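Local coordinates for protein antitoxin (Nitrosomonas europaea, PDB 2ODK) that probably serves as the antitoxin of a type II toxin-antitoxin pair, as a member of the Phd/YefM (prevent-host-death) family, at the interface of chains A and B. Sequence-based numbering; all coordinates share one arbitrary frame. Chains: chain A/B, Hypothetical protein.

Contact 1: the interface of chains A and B. Residues chain A 30, 38-40; chain B 19, 22, 40-41.
With chi1 at -169°, B:Leu40 swings CG to the side opposite its own backbone N, and the branch is carried over the neighbouring strand until CD1 rests on the main chain of chain A, 3.7 Å from the carbonyl O of A:Val39. A:Leu40 holds the same rotamer and does the same in return: its CD1 lies 3.9 Å from the backbone N of B:Leu40. The two leucines face each other where strand 35-42 of one chain runs antiparallel to strand 35-42 of the other, and leucine suits the spot because its branched apolar end can lie over a partner's peptide.

Next to this pair, A:Val39 and B:Val41 exchange two main-chain hydrogen bonds. The amide N of A:Val39 gives to O of B:Val41 at 2.8 Å, with the donor in the carbonyl plane. The amide N of B:Val41 gives to O of A:Val39 at 2.9 Å. This second bond is straighter at hydrogen (166°), though its donor is tilted somewhat from the carbonyl plane. Branched valines favour the extended backbone that such pairing needs.

On the leucine face of the sheet, the single methyl of A:Ala38 lets helix 15-25 of chain B come near the strand. This CB meets CD1 of B:Leu19 at 3.6 Å and SG of B:Cys22 at 3.9 Å. The other branch of B:Leu19, CD2, meets CG1 of A:Val30 tip to tip at 3.8 Å, while CG2 of A:Val30 turns to B:Leu40, the two side chains crossing at about a right angle. The thiol of B:Cys22 may add a weak hydrogen bond to O of B:Leu40 within its own chain. The site thus joins two strands into one sheet across the chains and packs a helix of chain B against one face of it, probably helping to hold the antitoxin as a dimer.

Contact 2: the interface of chains A and B. Residues chain A 19, 22-23, 40-41; chain B 30, 37-38.
A:Leu19 packs closely against B:Ala38 and B:Glu37, where helix 15-24 of chain A lies against strand 35-42 of chain B. The small methyl CB of B:Ala38 sits among several groups of chain A: CD1 of A:Leu19 at 3.7 Å, SG of A:Cys22 at 3.9 Å, and both CG and CD1 of A:Leu40. The carbonyl O of A:Val41 lies against B:Ala38, 3.2 Å from CA. Alanine fits because the helix and strand approach closely here, and the slim thiol of A:Cys22 takes little space between them.

CG of B:Glu37 stands opposite its backbone N (chi1 -171°) and the side chain then runs on nearly straight, which carries it across A:Ile23 to A:Leu19. There OE1 rests against the branched end of A:Leu19, 3.3 Å from CD2, in van der Waals contact and not as a hydrogen bond. Glutamate suits the place because its methylenes can lie against A:Ile23 while the carboxylate sets one oxygen on A:Leu19 and turns the other outward. The looser side is this OE2, directed away from the leucine and probably toward solvent, and B:Val30, whose CG2 stands 4.3 Å from CD1 of A:Leu40. A:Ile23 keeps CG1 beside its backbone N (chi1 -64°), and chi2 of -42° folds CD1 round toward the strand, 3.6 Å from the backbone O of B:Glu37.

Contact 1: the interface of chains A and B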
ATOM      1  N   VAL A  30       3.007   1.665  -6.397  1.00 11.26           N
ATOM      2  CA  VAL A  30       4.177   0.810  -6.530  0.50 10.94           C
ATOM      3  C   VAL A  30       4.124   0.134  -7.898  1.00 10.90           C
ATOM      4  O   VAL A  30       3.070  -0.387  -8.275  1.00 11.66           O
ATOM      5  CB  VAL A  30       4.123  -0.291  -5.469  0.50 10.62           C
ATOM      6  CG1 VAL A  30       5.332  -1.241  -5.591  0.50 10.80           C
ATOM      7  CG2 VAL A  30       4.048   0.342  -4.080  0.50  9.50           C
ATOM      8  N   ALA A  38       0.177  -1.637  -7.540  1.00 11.70           N
ATOM      9  CA  ALA A  38      -0.539  -1.510  -6.268  1.00 11.08           C
ATOM     10  C   ALA A  38      -0.406  -0.117  -5.733  1.00 11.39           C
ATOM     11  O   ALA A  38       0.356   0.677  -6.270  1.00 11.06           O
ATOM     12  CB  ALA A  38      -0.015  -2.546  -5.255  1.00 12.07           C
ATOM     13  N   VAL A  39      -1.161   0.210  -4.680  1.00 11.50           N
ATOM     14  CA  VAL A  39      -1.107   1.578  -4.162  0.60 12.13           C
ATOM     15  C   VAL A  39      -1.157   1.509  -2.634  1.00 10.82           C
ATOM     16  O   VAL A  39      -1.917   0.723  -2.059  1.00 11.48           O
ATOM     17  CB  VAL A  39      -2.224   2.448  -4.791  0.60 12.91           C
ATOM     18  CG1 VAL A  39      -3.564   1.817  -4.620  0.60 13.60           C
ATOM     19  CG2 VAL A  39      -2.228   3.853  -4.241  0.60 11.72           C
ATOM     20  N   LEU A  40      -0.258   2.264  -2.004  1.00 10.67           N
ATOM     21  CA  LEU A  40      -0.235   2.300  -0.527  1.00 10.38           C
ATOM     22  C   LEU A  40      -1.109   3.472  -0.115  1.00 11.31           C
ATOM     23  O   LEU A  40      -0.817   4.618  -0.504  1.00 11.32           O
ATOM     24  CB  LEU A  40       1.204   2.514  -0.021  1.00 10.62           C
ATOM     25  CG  LEU A  40       1.372   2.311   1.490  1.00 10.90           C
ATOM     26  CD1 LEU A  40       1.206   0.857   1.911  1.00 11.27           C
ATOM     27  CD2 LEU A  40       2.682   2.879   2.011  1.00 12.03           C
TER
ATOM     28  N   LEU B  19       4.146  -7.262  -1.455  1.00  9.92           N
ATOM     29  CA  LEU B  19       3.475  -6.862  -2.714  1.00 10.59           C
ATOM     30  C   LEU B  19       2.842  -8.067  -3.400  1.00 10.32           C
ATOM     31  O   LEU B  19       1.710  -7.992  -3.894  1.00 10.99           O
ATOM     32  CB  LEU B  19       4.507  -6.160  -3.611  1.00 10.96           C
ATOM     33  CG  LEU B  19       4.021  -5.772  -5.001  1.00 11.69           C
ATOM     34  CD1 LEU B  19       2.801  -4.833  -4.941  1.00 12.42           C
ATOM     35  CD2 LEU B  19       5.130  -5.058  -5.758  1.00 12.58           C
ATOM     36  N   CYS B  22      -0.326  -8.846  -1.617  1.00 11.41           N
ATOM     37  CA  CYS B  22      -1.373  -7.871  -1.992  1.00 12.39           C
ATOM     38  C   CYS B  22      -2.108  -8.310  -3.270  1.00 12.20           C
ATOM     39  O   CYS B  22      -3.336  -8.346  -3.352  1.00 12.93           O
ATOM     40  CB  CYS B  22      -0.674  -6.519  -2.155  1.00 13.52           C
ATOM     41  SG  CYS B  22      -1.605  -5.286  -3.054  1.00 14.73           S
ATOM     42  N   LEU B  40      -1.710  -1.699   1.522  1.00  9.76           N
ATOM     43  CA  LEU B  40      -1.300  -1.833   0.127  1.00 10.02           C
ATOM     44  C   LEU B  40      -2.429  -2.552  -0.602  1.00 10.05           C
ATOM     45  O   LEU B  40      -2.778  -3.675  -0.249  1.00 10.86           O
ATOM     46  CB  LEU B  40      -0.014  -2.652   0.079  1.00 10.05           C
ATOM     47  CG  LEU B  40       0.673  -2.641  -1.291  1.00 10.25           C
ATOM     48  CD1 LEU B  40       1.192  -1.258  -1.680  1.00 11.66           C
ATOM     49  CD2 LEU B  40       1.809  -3.701  -1.312  1.00 11.60           C
ATOM     50  N   VAL B  41      -2.992  -1.886  -1.616  1.00  9.86           N
ATOM     51  CA  VAL B  41      -4.194  -2.350  -2.306  1.00 10.77           C
ATOM     52  C   VAL B  41      -3.831  -2.593  -3.777  1.00 11.48           C
ATOM     53  O   VAL B  41      -3.172  -1.756  -4.402  1.00 11.25           O
ATOM     54  CB  VAL B  41      -5.297  -1.236  -2.247  1.00 11.35           C
ATOM     55  CG1 VAL B  41      -6.592  -1.682  -2.937  1.00 13.70           C
ATOM     56  CG2 VAL B  41      -5.577  -0.802  -0.798  1.00 12.58           C
TER

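Contact 2: the interface of chains A and B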
ATOM      1  N   LEU A  19       6.341   5.132   3.082  1.00 13.47           N
ATOM      2  CA  LEU A  19       5.248   5.186   4.060  1.00 13.80           C
ATOM      3  C   LEU A  19       4.960   6.624   4.498  1.00 15.36           C
ATOM      4  O   LEU A  19       3.784   7.043   4.614  1.00 14.89           O
ATOM      5  CB  LEU A  19       5.583   4.261   5.239  1.00 14.71           C
ATOM      6  CG  LEU A  19       4.537   4.221   6.361  1.00 15.36           C
ATOM      7  CD1 LEU A  19       3.140   3.883   5.839  1.00 17.31           C
ATOM      8  CD2 LEU A  19       5.000   3.201   7.399  1.00 18.42           C
ATOM      9  N   CYS A  22       3.033   8.403   1.878  1.00 13.19           N
ATOM     10  CA  CYS A  22       1.612   7.969   1.910  1.00 13.16           C
ATOM     11  C   CYS A  22       0.828   8.834   2.916  1.00 13.11           C
ATOM     12  O   CYS A  22      -0.267   9.345   2.628  1.00 14.30           O
ATOM     13  CB  CYS A  22       1.586   6.500   2.285  1.00 13.29           C
ATOM     14  SG  CYS A  22      -0.043   5.853   2.635  1.00 13.89           S
ATOM     15  N   ILE A  23       1.396   8.976   4.105  1.00 13.50           N
ATOM     16  CA  ILE A  23       0.676   9.680   5.176  1.00 14.53           C
ATOM     17  C   ILE A  23       0.622  11.196   4.939  1.00 15.96           C
ATOM     18  O   ILE A  23      -0.407  11.837   5.202  1.00 16.66           O
ATOM     19  CB  ILE A  23       1.323   9.361   6.560  1.00 15.67           C
ATOM     20  CG1 ILE A  23       1.173   7.868   6.891  1.00 17.40           C
ATOM     21  CG2 ILE A  23       0.697  10.224   7.665  1.00 16.67           C
ATOM     22  CD1 ILE A  23      -0.187   7.270   6.550  1.00 21.02           C
ATOM     23  N   LEU A  40      -0.258   2.264  -2.004  1.00 10.67           N
ATOM     24  CA  LEU A  40      -0.235   2.300  -0.527  1.00 10.38           C
ATOM     25  C   LEU A  40      -1.109   3.472  -0.115  1.00 11.31           C
ATOM     26  O   LEU A  40      -0.817   4.618  -0.504  1.00 11.32           O
ATOM     27  CB  LEU A  40       1.204   2.514  -0.021  1.00 10.62           C
ATOM     28  CG  LEU A  40       1.372   2.311   1.490  1.00 10.90           C
ATOM     29  CD1 LEU A  40       1.206   0.857   1.911  1.00 11.27           C
ATOM     30  CD2 LEU A  40       2.682   2.879   2.011  1.00 12.03           C
ATOM     31  N   VAL A  41      -2.166   3.174   0.655  1.00 10.53           N
ATOM     32  CA  VAL A  41      -3.212   4.147   0.970  1.00 11.21           C
ATOM     33  C   VAL A  41      -3.229   4.352   2.492  1.00 10.57           C
ATOM     34  O   VAL A  41      -3.114   3.400   3.230  1.00 10.72           O
ATOM     35  CB  VAL A  41      -4.597   3.571   0.551  1.00 11.46           C
ATOM     36  CG1 VAL A  41      -5.747   4.515   0.908  1.00 13.01           C
ATOM     37  CG2 VAL A  41      -4.595   3.215  -0.958  1.00 14.23           C
TER
ATOM     38  N   VAL B  30      -0.166  -2.318   6.861  1.00 12.15           N
ATOM     39  CA  VAL B  30       1.103  -2.046   7.558  1.00 12.75           C
ATOM     40  C   VAL B  30       0.761  -1.390   8.893  1.00 12.18           C
ATOM     41  O   VAL B  30      -0.012  -0.431   8.904  1.00 12.58           O
ATOM     42  CB  VAL B  30       1.960  -1.028   6.761  1.00 14.81           C
ATOM     43  CG1 VAL B  30       3.306  -0.869   7.441  1.00 17.34           C
ATOM     44  CG2 VAL B  30       2.168  -1.567   5.382  1.00 18.41           C
ATOM     45  N   GLU B  37      -1.470   1.713  10.025  1.00 11.20           N
ATOM     46  CA  GLU B  37      -1.064   2.987   9.463  0.60 11.86           C
ATOM     47  C   GLU B  37      -1.446   3.137   7.990  1.00 11.68           C
ATOM     48  O   GLU B  37      -1.848   4.220   7.538  1.00 12.01           O
ATOM     49  CB  GLU B  37       0.449   3.166   9.638  0.60 14.02           C
ATOM     50  CG  GLU B  37       0.935   4.546   9.293  0.60 15.67           C
ATOM     51  CD  GLU B  37       2.267   4.897   9.934  0.60 19.11           C
ATOM     52  OE1 GLU B  37       3.181   5.282   9.164  0.60 20.96           O
ATOM     53  OE2 GLU B  37       2.391   4.811  11.193  0.60 19.18           O
ATOM     54  N   ALA B  38      -1.292   2.052   7.228  1.00 10.90           N
ATOM     55  CA  ALA B  38      -1.536   2.154   5.781  1.00 10.47           C
ATOM     56  C   ALA B  38      -1.913   0.786   5.246  1.00  9.68           C
ATOM     57  O   ALA B  38      -1.810  -0.212   5.984  1.00 11.15           O
ATOM     58  CB  ALA B  38      -0.286   2.705   5.005  1.00 11.55           C
TER

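The C-alpha centres of contact 1 and contact 2 are about 10 Å apart, and A:Leu40 belongs to both, so they are neighbouring stretches of one continuous interface. Contact 1 holds the antiparallel pairing of strands 35-42 near the two-fold axis, together with the helix of chain B over the sheet; contact 2 is the matching seat of the chain A helix on chain B, carried further toward the rim. Since the interface is two-fold symmetric, each arrangement recurs with the chains exchanged. Strand pairing and reciprocal helix packing therefore reinforce each other, as would fit a dimeric antitoxin.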